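Local coordinates for cytochrome B5 (PDB 6NZX), which probably carries electrons, as a small cytochrome b5 domain that binds one haem in a pocket between its sheet and surrounding loops, at residues V23-K28 / D52-I57; Y30-S35 / E65-F70; R3-E8 / P71-L76. One frame throughout, in Å; residues are numbered along the deposited sequence.

Interaction 1: V23-K28 / D52-I57; sequences VAYNGK and DLTESI. With HEM (protoporphyrin IX containing Fe), chain B.
Tyr25 lays its ring across Thr54, the two side chains meeting at about a right angle: CD2 of the tyrosine comes within 3.6 Å of Thr54 CA. CG lies anti to the backbone N (chi1 -179°); the CB of Tyr25 points away from 52-57, yet the end of the side chain comes nearer to that segment. Farther along the ring, CE2 meets Ile57 CG2 at 4.0 Å.

Two hydrogen bonds cross beside this packing. Ala24 and Asp52 form a single beta bridge, next to which Leu53 N donates to Ala24 O at 3.1 Å. The second bond joins main chain to side chain: Asn26 N, in the type I' turn from Tyr25 to Lys28, points almost straight at Thr54 OG1 (2.9 Å, 178°). The same hydroxyl donates to Asp52 OD2 through the syn lone pair of the carboxylate, and thus links the turn to the acid. Asp52 OD2 also accepts from Thr54 N at 3.1 Å, from above the carboxylate plane, closing an Asx turn. Two donors grip this oxygen, just ahead of the 3-10 segment 55-57.

Residues of 52-57 also line the haem pocket. Leu53 CB is 3.6 Å from HEM CBC and equally near HEM CMC, while Ile57 CD1 lies 3.8 Å from HEM C2C. The contact therefore ties an outer strand to a wall of the pocket, as expected for a cytochrome b5 core.

Around it, Val23 and Leu53 both rest on Trp38, and Tyr25 also packs on Ala64 and Leu67. Ala24 and Asp52 touch Leu76 of strand 72-76, with Leu10 and Lys7 of helix 7-11 bordering the same two residues; strand 22-25 itself pairs with strand 28-31.

Interaction 2: Y30-S35 / E65-F70; sequences YDVTGS and ELLEKF. With HEM (protoporphyrin IX containing Fe), chain B.
Leu67 sits on the ring of Tyr30, its CB over the middle of one face, 3.9 Å from the centroid and 11° off the ring normal in a CH-pi contact. Its CD2 reaches Tyr30 CG at 3.7 Å, and Phe70 O lies in the ring plane at the edge. A second CH-pi contact adjoins it: Val32 CG1 stands over one face of the Phe70 ring, displaced toward the rim, 4.3 Å from the centroid. Phe70 CB also packs against Asp31 O at 3.4 Å, and Ser35 CB approaches the far end of the ring at CZ. Val23 of strand 22-25 closes in on both Val32 and Leu67.

The solvent side is looser. Lys69 is exposed, yet its chain bends at the third torsion (-31°), bringing CE toward the haem, and its NZ hydrogen-bonds to HEM O2D at 2.7 Å. Ser35 OG donates to the other oxygen of that propionate, HEM O1D, at 2.9 Å, while the edge of Phe70 faces the carboxylate carbon.

Apolar packing thus joins the segments, whereas one haem propionate bridges their polar groups; the lysine would probably help to stabilise its negative charge.

Interaction 3: R3-E8 / P71-L76; sequences RVFTKE and PVVGVL
Strand 3-5 runs parallel to strand 72-76, with N-to-C directions 47° apart and Arg3, Val4 and Phe5 in register with Gly74, Val75 and Leu76. This pairing of the first and last strands forms one edge of the mixed sheet of the cytochrome b5 domain. Three backbone bonds make the ladder: Arg3 N to Val73 O (3.2 Å), Val75 N to Arg3 O (2.9 Å) and Phe5 N to Val75 O (2.8 Å). On the other side of strand 72-76, Val73 and Gly74 both face Val29 in a classic beta bulge.

Gly74 suits a tight place, since a CB there would run into Arg3 O and Phe5 CE2. Phe5 presents the edge of its ring to this stretch of backbone, Gly74 CA lying in the ring plane, and its CE2 also meets Val73 CG2 at 4.0 Å. Val4 and Val75 occupy the opposite face of the sheet, where their CG2 methyls touch at 3.9 Å.

Leu76 shares the face of Phe5 and bridges strand 3-5 to the start of helix 7-11. Its CG is anti to the backbone N (chi1 178°), and from it CD1 reaches Phe5 O at 3.4 Å and CG of Lys7 at 3.9 Å, the leucine and lysine side chains crossing at about a right angle. An alanine here would probably open a gap between the strand and the helix start, leaving Lys7 CG and the side chains of Ala24 and Asp52 without the methyls that now pack on them.

Thr6 makes the turn into that helix: it stands at the N-cap, and its OG1 is hydrogen-bonded to Glu9 N.

In the fold
Interactions 1 and 2 both reach the haem, whereas interaction 3 does not touch it. The sheet connects all three: strands 22-25, 28-31 and 72-76 are successive neighbours, and strand 3-5 adds the far edge. Val23 meets Leu67 and Val32, joining interaction 1 to interaction 2; Leu76 reaches Ala24 and Asp52, joining interaction 1 to interaction 3; and Asp31 pairs with Pro71 between interactions 2 and 3. All are partly buried: interaction 2 has no exposed residue among those touching, interaction 3 the most. Interaction 1 mixes polar turn bonds with pocket-lining carbon, interaction 2 relies on CH-pi and apolar packing beside a charged propionate, and interaction 3 on a short parallel ladder.

Interaction 1: V23-K28 / D52-I57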
loop_
_atom_site.group_PDB
_atom_site.type_symbol
_atom_site.label_atom_id
_atom_site.label_comp_id
_atom_site.label_asym_id
_atom_site.label_seq_id
_atom_site.Cartn_x
_atom_site.Cartn_y
_atom_site.Cartn_z
ATOM N N VAL A 23 1.237 -0.964 0.354
ATOM C CA VAL A 23 0.809 0.365 0.754
ATOM C C VAL A 23 1.133 0.509 2.233
ATOM O O VAL A 23 0.969 -0.444 2.961
ATOM C CB VAL A 23 -0.691 0.603 0.489
ATOM C CG1 VAL A 23 -0.994 0.619 -0.994
ATOM C CG2 VAL A 23 -1.567 -0.430 1.195
ATOM N N ALA A 24 1.572 1.701 2.655
ATOM C CA ALA A 24 1.837 1.923 4.076
ATOM C C ALA A 24 0.671 2.712 4.685
ATOM O O ALA A 24 -0.003 3.512 4.009
ATOM C CB ALA A 24 3.170 2.591 4.290
ATOM N N TYR A 25 0.385 2.400 5.951
ATOM C CA TYR A 25 -0.629 3.107 6.711
ATOM C C TYR A 25 -0.218 3.113 8.183
ATOM O O TYR A 25 -0.101 2.055 8.770
ATOM C CB TYR A 25 -2.019 2.482 6.542
ATOM C CG TYR A 25 -3.074 3.229 7.320
ATOM C CD1 TYR A 25 -3.612 2.718 8.488
ATOM C CD2 TYR A 25 -3.453 4.503 6.937
ATOM C CE1 TYR A 25 -4.538 3.438 9.232
ATOM C CE2 TYR A 25 -4.362 5.245 7.674
ATOM C CZ TYR A 25 -4.908 4.709 8.824
ATOM O OH TYR A 25 -5.824 5.428 9.534
ATOM N N ASN A 26 0.012 4.315 8.737
ATOM C CA ASN A 26 0.282 4.494 10.176
ATOM C C ASN A 26 1.480 3.643 10.607
ATOM O O ASN A 26 1.414 3.014 11.668
ATOM C CB ASN A 26 -0.924 4.102 11.044
ATOM C CG ASN A 26 -1.924 5.219 11.199
ATOM O OD1 ASN A 26 -1.716 6.321 10.684
ATOM N ND2 ASN A 26 -3.022 4.940 11.882
ATOM N N GLY A 27 2.516 3.578 9.751
ATOM C CA GLY A 27 3.795 2.966 10.078
ATOM C C GLY A 27 3.929 1.502 9.674
ATOM O O GLY A 27 5.010 0.948 9.811
ATOM N N LYS A 28 2.841 0.872 9.200
ATOM C CA LYS A 28 2.799 -0.555 8.835
ATOM C C LYS A 28 2.605 -0.715 7.318
ATOM O O LYS A 28 1.893 0.028 6.692
ATOM C CB LYS A 28 1.668 -1.263 9.586
ATOM C CG LYS A 28 1.935 -1.559 11.062
ATOM C CD LYS A 28 0.956 -2.578 11.603
ATOM C CE LYS A 28 1.427 -3.251 12.876
ATOM N NZ LYS A 28 0.724 -4.540 13.107
ATOM N N ASP A 52 3.211 5.737 1.415
ATOM C CA ASP A 52 2.510 5.962 2.645
ATOM C C ASP A 52 1.282 6.843 2.357
ATOM O O ASP A 52 1.409 8.015 2.011
ATOM C CB ASP A 52 3.439 6.589 3.673
ATOM C CG ASP A 52 2.748 6.936 4.977
ATOM O OD1 ASP A 52 3.325 7.691 5.729
ATOM O OD2 ASP A 52 1.639 6.472 5.193
ATOM N N LEU A 53 0.098 6.259 2.527
ATOM C CA LEU A 53 -1.136 6.894 2.184
ATOM C C LEU A 53 -1.959 7.182 3.448
ATOM O O LEU A 53 -3.214 7.257 3.401
ATOM C CB LEU A 53 -1.863 5.968 1.204
ATOM C CG LEU A 53 -1.141 5.691 -0.120
ATOM C CD1 LEU A 53 -2.003 4.830 -1.024
ATOM C CD2 LEU A 53 -0.777 6.981 -0.829
ATOM N N THR A 54 -1.263 7.372 4.577
ATOM C CA THR A 54 -1.899 7.612 5.854
ATOM C C THR A 54 -2.865 8.806 5.729
ATOM O O THR A 54 -4.041 8.682 6.045
ATOM C CB THR A 54 -0.860 7.842 6.962
ATOM O OG1 THR A 54 -0.019 6.699 7.084
ATOM C CG2 THR A 54 -1.482 8.125 8.308
ATOM N N GLU A 55 -2.365 9.932 5.222
ATOM C CA GLU A 55 -3.154 11.143 5.072
ATOM C C GLU A 55 -4.285 10.940 4.062
ATOM O O GLU A 55 -5.368 11.452 4.282
ATOM C CB GLU A 55 -2.298 12.326 4.619
ATOM C CG GLU A 55 -1.725 13.127 5.773
ATOM C CD GLU A 55 -1.746 14.632 5.566
ATOM O OE1 GLU A 55 -2.857 15.225 5.556
ATOM O OE2 GLU A 55 -0.648 15.208 5.392
ATOM N N SER A 56 -4.022 10.178 2.995
ATOM C CA SER A 56 -4.926 9.996 1.844
ATOM C C SER A 56 -6.267 9.352 2.227
ATOM O O SER A 56 -7.200 9.399 1.439
ATOM C CB SER A 56 -4.252 9.172 0.758
ATOM O OG SER A 56 -3.075 9.816 0.282
ATOM N N ILE A 57 -6.356 8.705 3.393
ATOM C CA ILE A 57 -7.529 7.865 3.725
ATOM C C ILE A 57 -8.746 8.764 4.010
ATOM O O ILE A 57 -9.893 8.332 3.833
ATOM C CB ILE A 57 -7.216 6.920 4.905
ATOM C CG1 ILE A 57 -8.196 5.742 4.986
ATOM C CG2 ILE A 57 -7.149 7.691 6.219
ATOM C CD1 ILE A 57 -8.072 4.737 3.850
HETATM C CHA HEM B . -11.221 -0.646 -1.107
HETATM C CHB HEM B . -11.948 3.799 -3.135
HETATM C CHC HEM B . -7.933 5.423 -0.853
HETATM C CHD HEM B . -7.086 0.938 0.846
HETATM C C1A HEM B . -11.809 0.476 -1.832
HETATM C C2A HEM B . -13.073 0.286 -2.562
HETATM C C3A HEM B . -13.265 1.635 -3.155
HETATM C C4A HEM B . -12.163 2.387 -2.723
HETATM C CMA HEM B . -14.425 2.044 -4.034
HETATM C CAA HEM B . -13.918 -0.975 -2.623
HETATM C CBA HEM B . -14.756 -1.126 -1.330
HETATM C CGA HEM B . -14.640 -2.497 -0.648
HETATM O O1A HEM B . -14.699 -2.550 0.605
HETATM O O2A HEM B . -14.503 -3.548 -1.329
HETATM C C1B HEM B . -10.852 4.697 -2.729
HETATM C C2B HEM B . -10.781 6.038 -3.121
HETATM C C3B HEM B . -9.581 6.561 -2.432
HETATM C C4B HEM B . -9.132 5.374 -1.695
HETATM C CMB HEM B . -11.684 6.830 -4.038
HETATM C CAB HEM B . -8.854 7.904 -2.465
HETATM C CBB HEM B . -9.595 9.028 -1.757
HETATM C C1C HEM B . -7.325 4.330 -0.114
HETATM C C2C HEM B . -6.151 4.539 0.581
HETATM C C3C HEM B . -5.837 3.184 1.085
HETATM C C4C HEM B . -6.956 2.370 0.592
HETATM C CMC HEM B . -5.447 5.859 0.694
HETATM C CAC HEM B . -4.753 2.669 1.971
HETATM C CBC HEM B . -3.945 3.456 2.649
HETATM C C1D HEM B . -8.176 0.053 0.430
HETATM C C2D HEM B . -8.184 -1.295 0.776
HETATM C C3D HEM B . -9.436 -1.792 0.212
HETATM C C4D HEM B . -9.951 -0.642 -0.396
HETATM C CMD HEM B . -7.172 -2.062 1.582
HETATM C CAD HEM B . -9.996 -3.208 0.265
HETATM C CBD HEM B . -9.446 -3.964 -0.953
HETATM C CGD HEM B . -10.015 -5.355 -1.102
HETATM O O1D HEM B . -9.654 -6.060 -2.071
HETATM O O2D HEM B . -10.833 -5.785 -0.262
HETATM N NA HEM B . -11.280 1.699 -1.960
HETATM N NB HEM B . -9.886 4.290 -1.874
HETATM N NC HEM B . -7.810 3.096 -0.144
HETATM N ND HEM B . -9.224 0.479 -0.279
HETATM FE FE HEM B . -9.549 2.404 -1.047
#

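Interaction 2: Y30-S35 / E65-F70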
loop_
_atom_site.group_PDB
_atom_site.type_symbol
_atom_site.label_atom_id
_atom_site.label_comp_id
_atom_site.label_asym_id
_atom_site.label_seq_id
_atom_site.Cartn_x
_atom_site.Cartn_y
_atom_site.Cartn_z
ATOM N N TYR A 30 1.458 -3.047 4.152
ATOM C CA TYR A 30 0.486 -4.054 3.813
ATOM C C TYR A 30 0.746 -4.494 2.374
ATOM O O TYR A 30 0.973 -3.659 1.531
ATOM C CB TYR A 30 -0.939 -3.499 3.951
ATOM C CG TYR A 30 -1.313 -3.095 5.352
ATOM C CD1 TYR A 30 -1.958 -3.975 6.205
ATOM C CD2 TYR A 30 -0.969 -1.850 5.846
ATOM C CE1 TYR A 30 -2.277 -3.619 7.508
ATOM C CE2 TYR A 30 -1.299 -1.470 7.137
ATOM C CZ TYR A 30 -1.934 -2.371 7.978
ATOM O OH TYR A 30 -2.274 -1.994 9.243
ATOM N N ASP A 31 0.695 -5.806 2.129
ATOM C CA ASP A 31 0.761 -6.357 0.802
ATOM C C ASP A 31 -0.664 -6.448 0.237
ATOM O O ASP A 31 -1.433 -7.333 0.612
ATOM C CB ASP A 31 1.470 -7.719 0.800
ATOM C CG ASP A 31 1.564 -8.352 -0.583
ATOM O OD1 ASP A 31 1.165 -7.674 -1.561
ATOM O OD2 ASP A 31 2.090 -9.497 -0.680
ATOM N N VAL A 32 -0.977 -5.558 -0.708
ATOM C CA VAL A 32 -2.286 -5.494 -1.326
ATOM C C VAL A 32 -2.237 -6.073 -2.755
ATOM O O VAL A 32 -3.166 -5.876 -3.550
ATOM C CB VAL A 32 -2.854 -4.061 -1.289
ATOM C CG1 VAL A 32 -3.232 -3.657 0.129
ATOM C CG2 VAL A 32 -1.924 -3.027 -1.908
ATOM N N THR A 33 -1.163 -6.800 -3.076
ATOM C CA THR A 33 -1.088 -7.558 -4.321
ATOM C C THR A 33 -2.237 -8.574 -4.310
ATOM O O THR A 33 -2.533 -9.191 -3.285
ATOM C CB THR A 33 0.279 -8.236 -4.509
ATOM O OG1 THR A 33 1.331 -7.299 -4.246
ATOM C CG2 THR A 33 0.447 -8.797 -5.907
ATOM N N GLY A 34 -2.939 -8.695 -5.434
ATOM C CA GLY A 34 -4.049 -9.648 -5.502
ATOM C C GLY A 34 -5.403 -8.987 -5.301
ATOM O O GLY A 34 -6.378 -9.491 -5.816
ATOM N N SER A 35 -5.458 -7.886 -4.531
ATOM C CA SER A 35 -6.606 -6.979 -4.524
ATOM C C SER A 35 -6.756 -6.348 -5.914
ATOM O O SER A 35 -5.898 -5.570 -6.345
ATOM C CB SER A 35 -6.461 -5.909 -3.472
ATOM O OG SER A 35 -7.483 -4.926 -3.579
ATOM N N GLU A 65 -9.765 0.185 8.030
ATOM C CA GLU A 65 -10.218 -1.157 8.459
ATOM C C GLU A 65 -9.991 -2.197 7.351
ATOM O O GLU A 65 -9.668 -3.365 7.644
ATOM C CB GLU A 65 -11.695 -1.159 8.890
ATOM C CG GLU A 65 -12.623 -0.329 8.007
ATOM C CD GLU A 65 -14.120 -0.556 8.183
ATOM O OE1 GLU A 65 -14.643 -0.271 9.288
ATOM O OE2 GLU A 65 -14.770 -1.015 7.211
ATOM N N LEU A 66 -10.158 -1.781 6.089
ATOM C CA LEU A 66 -10.127 -2.697 4.946
ATOM C C LEU A 66 -8.704 -3.252 4.716
ATOM O O LEU A 66 -8.550 -4.290 4.108
ATOM C CB LEU A 66 -10.656 -1.963 3.705
ATOM C CG LEU A 66 -12.106 -1.465 3.765
ATOM C CD1 LEU A 66 -12.527 -0.845 2.435
ATOM C CD2 LEU A 66 -13.074 -2.585 4.144
ATOM N N LEU A 67 -7.669 -2.570 5.219
ATOM C CA LEU A 67 -6.269 -3.077 5.169
ATOM C C LEU A 67 -6.099 -4.385 5.961
ATOM O O LEU A 67 -5.117 -5.105 5.755
ATOM C CB LEU A 67 -5.338 -1.986 5.709
ATOM C CG LEU A 67 -5.045 -0.866 4.713
ATOM C CD1 LEU A 67 -4.440 0.366 5.378
ATOM C CD2 LEU A 67 -4.143 -1.363 3.618
ATOM N N GLU A 68 -7.035 -4.699 6.867
ATOM C CA GLU A 68 -6.870 -5.813 7.807
ATOM C C GLU A 68 -6.898 -7.172 7.106
ATOM O O GLU A 68 -6.328 -8.141 7.611
ATOM C CB GLU A 68 -7.976 -5.816 8.861
ATOM C CG GLU A 68 -7.674 -6.756 10.012
ATOM C CD GLU A 68 -8.720 -6.739 11.111
ATOM O OE1 GLU A 68 -9.924 -6.772 10.778
ATOM O OE2 GLU A 68 -8.324 -6.677 12.284
ATOM N N LYS A 69 -7.553 -7.254 5.951
ATOM C CA LYS A 69 -7.629 -8.493 5.200
ATOM C C LYS A 69 -6.265 -8.852 4.574
ATOM O O LYS A 69 -6.084 -9.992 4.133
ATOM C CB LYS A 69 -8.709 -8.387 4.117
ATOM C CG LYS A 69 -10.084 -7.958 4.618
ATOM C CD LYS A 69 -11.196 -8.016 3.600
ATOM C CE LYS A 69 -10.744 -7.767 2.175
ATOM N NZ LYS A 69 -11.906 -7.709 1.253
ATOM N N PHE A 70 -5.312 -7.908 4.547
ATOM C CA PHE A 70 -4.043 -8.063 3.822
ATOM C C PHE A 70 -2.868 -8.297 4.782
ATOM O O PHE A 70 -2.822 -7.751 5.887
ATOM C CB PHE A 70 -3.863 -6.838 2.921
ATOM C CG PHE A 70 -4.962 -6.765 1.888
ATOM C CD1 PHE A 70 -4.942 -7.609 0.790
ATOM C CD2 PHE A 70 -6.052 -5.936 2.068
ATOM C CE1 PHE A 70 -5.972 -7.609 -0.132
ATOM C CE2 PHE A 70 -7.083 -5.927 1.138
ATOM C CZ PHE A 70 -7.046 -6.770 0.053
HETATM C CHA HEM B . -11.221 -0.646 -1.107
HETATM C CHB HEM B . -11.948 3.799 -3.135
HETATM C CHC HEM B . -7.933 5.423 -0.853
HETATM C CHD HEM B . -7.086 0.938 0.846
HETATM C C1A HEM B . -11.809 0.476 -1.832
HETATM C C2A HEM B . -13.073 0.286 -2.562
HETATM C C3A HEM B . -13.265 1.635 -3.155
HETATM C C4A HEM B . -12.163 2.387 -2.723
HETATM C CMA HEM B . -14.425 2.044 -4.034
HETATM C CAA HEM B . -13.918 -0.975 -2.623
HETATM C CBA HEM B . -14.756 -1.126 -1.330
HETATM C CGA HEM B . -14.640 -2.497 -0.648
HETATM O O1A HEM B . -14.699 -2.550 0.605
HETATM O O2A HEM B . -14.503 -3.548 -1.329
HETATM C C1B HEM B . -10.852 4.697 -2.729
HETATM C C2B HEM B . -10.781 6.038 -3.121
HETATM C C3B HEM B . -9.581 6.561 -2.432
HETATM C C4B HEM B . -9.132 5.374 -1.695
HETATM C CMB HEM B . -11.684 6.830 -4.038
HETATM C CAB HEM B . -8.854 7.904 -2.465
HETATM C CBB HEM B . -9.595 9.028 -1.757
HETATM C C1C HEM B . -7.325 4.330 -0.114
HETATM C C2C HEM B . -6.151 4.539 0.581
HETATM C C3C HEM B . -5.837 3.184 1.085
HETATM C C4C HEM B . -6.956 2.370 0.592
HETATM C CMC HEM B . -5.447 5.859 0.694
HETATM C CAC HEM B . -4.753 2.669 1.971
HETATM C CBC HEM B . -3.945 3.456 2.649
HETATM C C1D HEM B . -8.176 0.053 0.430
HETATM C C2D HEM B . -8.184 -1.295 0.776
HETATM C C3D HEM B . -9.436 -1.792 0.212
HETATM C C4D HEM B . -9.951 -0.642 -0.396
HETATM C CMD HEM B . -7.172 -2.062 1.582
HETATM C CAD HEM B . -9.996 -3.208 0.265
HETATM C CBD HEM B . -9.446 -3.964 -0.953
HETATM C CGD HEM B . -10.015 -5.355 -1.102
HETATM O O1D HEM B . -9.654 -6.060 -2.071
HETATM O O2D HEM B . -10.833 -5.785 -0.262
HETATM N NA HEM B . -11.280 1.699 -1.960
HETATM N NB HEM B . -9.886 4.290 -1.874
HETATM N NC HEM B . -7.810 3.096 -0.144
HETATM N ND HEM B . -9.224 0.479 -0.279
HETATM FE FE HEM B . -9.549 2.404 -1.047
#

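Interaction 3: R3-E8 / P71-L76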
loop_
_atom_site.group_PDB
_atom_site.type_symbol
_atom_site.label_atom_id
_atom_site.label_comp_id
_atom_site.label_asym_id
_atom_site.label_seq_id
_atom_site.Cartn_x
_atom_site.Cartn_y
_atom_site.Cartn_z
ATOM N N ARG A 3 9.922 -6.936 8.017
ATOM C CA ARG A 3 11.031 -6.133 7.559
ATOM C C ARG A 3 10.786 -4.648 7.875
ATOM O O ARG A 3 9.684 -4.229 8.248
ATOM C CB ARG A 3 11.283 -6.439 6.078
ATOM C CG ARG A 3 12.075 -7.727 5.875
ATOM C CD ARG A 3 12.174 -8.252 4.451
ATOM N NE ARG A 3 12.773 -7.292 3.533
ATOM C CZ ARG A 3 12.136 -6.709 2.525
ATOM N NH1 ARG A 3 10.890 -7.050 2.240
ATOM N NH2 ARG A 3 12.755 -5.789 1.802
ATOM N N VAL A 4 11.856 -3.858 7.736
ATOM C CA VAL A 4 11.834 -2.426 7.871
ATOM C C VAL A 4 12.113 -1.836 6.482
ATOM O O VAL A 4 13.156 -2.119 5.872
ATOM C CB VAL A 4 12.844 -1.910 8.915
ATOM C CG1 VAL A 4 12.810 -0.396 9.048
ATOM C CG2 VAL A 4 12.642 -2.555 10.267
ATOM N N PHE A 5 11.148 -1.037 6.006
ATOM C CA PHE A 5 11.158 -0.410 4.711
ATOM C C PHE A 5 11.434 1.081 4.905
ATOM O O PHE A 5 10.877 1.728 5.765
ATOM C CB PHE A 5 9.814 -0.619 3.997
ATOM C CG PHE A 5 9.481 -2.047 3.628
ATOM C CD1 PHE A 5 9.898 -2.592 2.427
ATOM C CD2 PHE A 5 8.729 -2.849 4.478
ATOM C CE1 PHE A 5 9.568 -3.897 2.080
ATOM C CE2 PHE A 5 8.424 -4.160 4.143
ATOM C CZ PHE A 5 8.857 -4.688 2.951
ATOM N N THR A 6 12.339 1.617 4.104
ATOM C CA THR A 6 12.379 3.025 3.850
ATOM C C THR A 6 11.303 3.315 2.793
ATOM O O THR A 6 10.809 2.395 2.123
ATOM C CB THR A 6 13.789 3.457 3.421
ATOM O OG1 THR A 6 13.981 2.988 2.093
ATOM C CG2 THR A 6 14.888 2.933 4.323
ATOM N N LYS A 7 10.955 4.587 2.640
ATOM C CA LYS A 7 9.995 5.025 1.655
ATOM C C LYS A 7 10.569 4.832 0.250
ATOM O O LYS A 7 9.821 4.606 -0.693
ATOM C CB LYS A 7 9.630 6.497 1.850
ATOM C CG LYS A 7 8.637 6.763 2.960
ATOM C CD LYS A 7 8.204 8.206 3.054
ATOM C CE LYS A 7 7.032 8.382 3.995
ATOM N NZ LYS A 7 6.897 9.777 4.454
ATOM N N GLU A 8 11.891 4.963 0.117
ATOM C CA GLU A 8 12.535 4.776 -1.163
ATOM C C GLU A 8 12.320 3.320 -1.591
ATOM O O GLU A 8 11.892 3.076 -2.704
ATOM C CB GLU A 8 14.006 5.182 -1.092
ATOM C CG GLU A 8 14.575 5.627 -2.432
ATOM C CD GLU A 8 15.750 6.585 -2.314
ATOM O OE1 GLU A 8 16.460 6.521 -1.284
ATOM O OE2 GLU A 8 15.945 7.406 -3.242
ATOM N N PRO A 71 -1.849 -9.088 4.377
ATOM C CA PRO A 71 -0.676 -9.312 5.231
ATOM C C PRO A 71 0.089 -8.006 5.513
ATOM O O PRO A 71 0.207 -7.168 4.640
ATOM C CB PRO A 71 0.220 -10.290 4.466
ATOM C CG PRO A 71 -0.528 -10.657 3.196
ATOM C CD PRO A 71 -1.787 -9.821 3.113
ATOM N N VAL A 72 0.534 -7.840 6.756
ATOM C CA VAL A 72 1.521 -6.829 7.115
ATOM C C VAL A 72 2.896 -7.455 6.850
ATOM O O VAL A 72 3.218 -8.513 7.413
ATOM C CB VAL A 72 1.372 -6.383 8.580
ATOM C CG1 VAL A 72 2.434 -5.363 8.987
ATOM C CG2 VAL A 72 -0.021 -5.845 8.860
ATOM N N VAL A 73 3.686 -6.813 5.992
ATOM C CA VAL A 73 4.966 -7.353 5.582
ATOM C C VAL A 73 6.101 -6.571 6.270
ATOM O O VAL A 73 7.236 -6.986 6.275
ATOM C CB VAL A 73 5.092 -7.377 4.044
ATOM C CG1 VAL A 73 4.110 -8.357 3.426
ATOM C CG2 VAL A 73 4.914 -6.001 3.420
ATOM N N GLY A 74 5.774 -5.468 6.933
ATOM C CA GLY A 74 6.785 -4.773 7.698
ATOM C C GLY A 74 6.310 -3.430 8.208
ATOM O O GLY A 74 5.106 -3.149 8.265
ATOM N N VAL A 75 7.293 -2.621 8.614
ATOM C CA VAL A 75 7.075 -1.315 9.123
ATOM C C VAL A 75 7.881 -0.353 8.251
ATOM O O VAL A 75 8.880 -0.751 7.635
ATOM C CB VAL A 75 7.430 -1.207 10.619
ATOM C CG1 VAL A 75 6.612 -2.196 11.445
ATOM C CG2 VAL A 75 8.922 -1.387 10.887
ATOM N N LEU A 76 7.417 0.900 8.206
ATOM C CA LEU A 76 7.964 1.899 7.343
ATOM C C LEU A 76 8.789 2.882 8.181
ATOM O O LEU A 76 8.252 3.525 9.067
ATOM C CB LEU A 76 6.813 2.582 6.606
ATOM C CG LEU A 76 7.234 3.718 5.685
ATOM C CD1 LEU A 76 8.044 3.199 4.516
ATOM C CD2 LEU A 76 6.012 4.493 5.204
#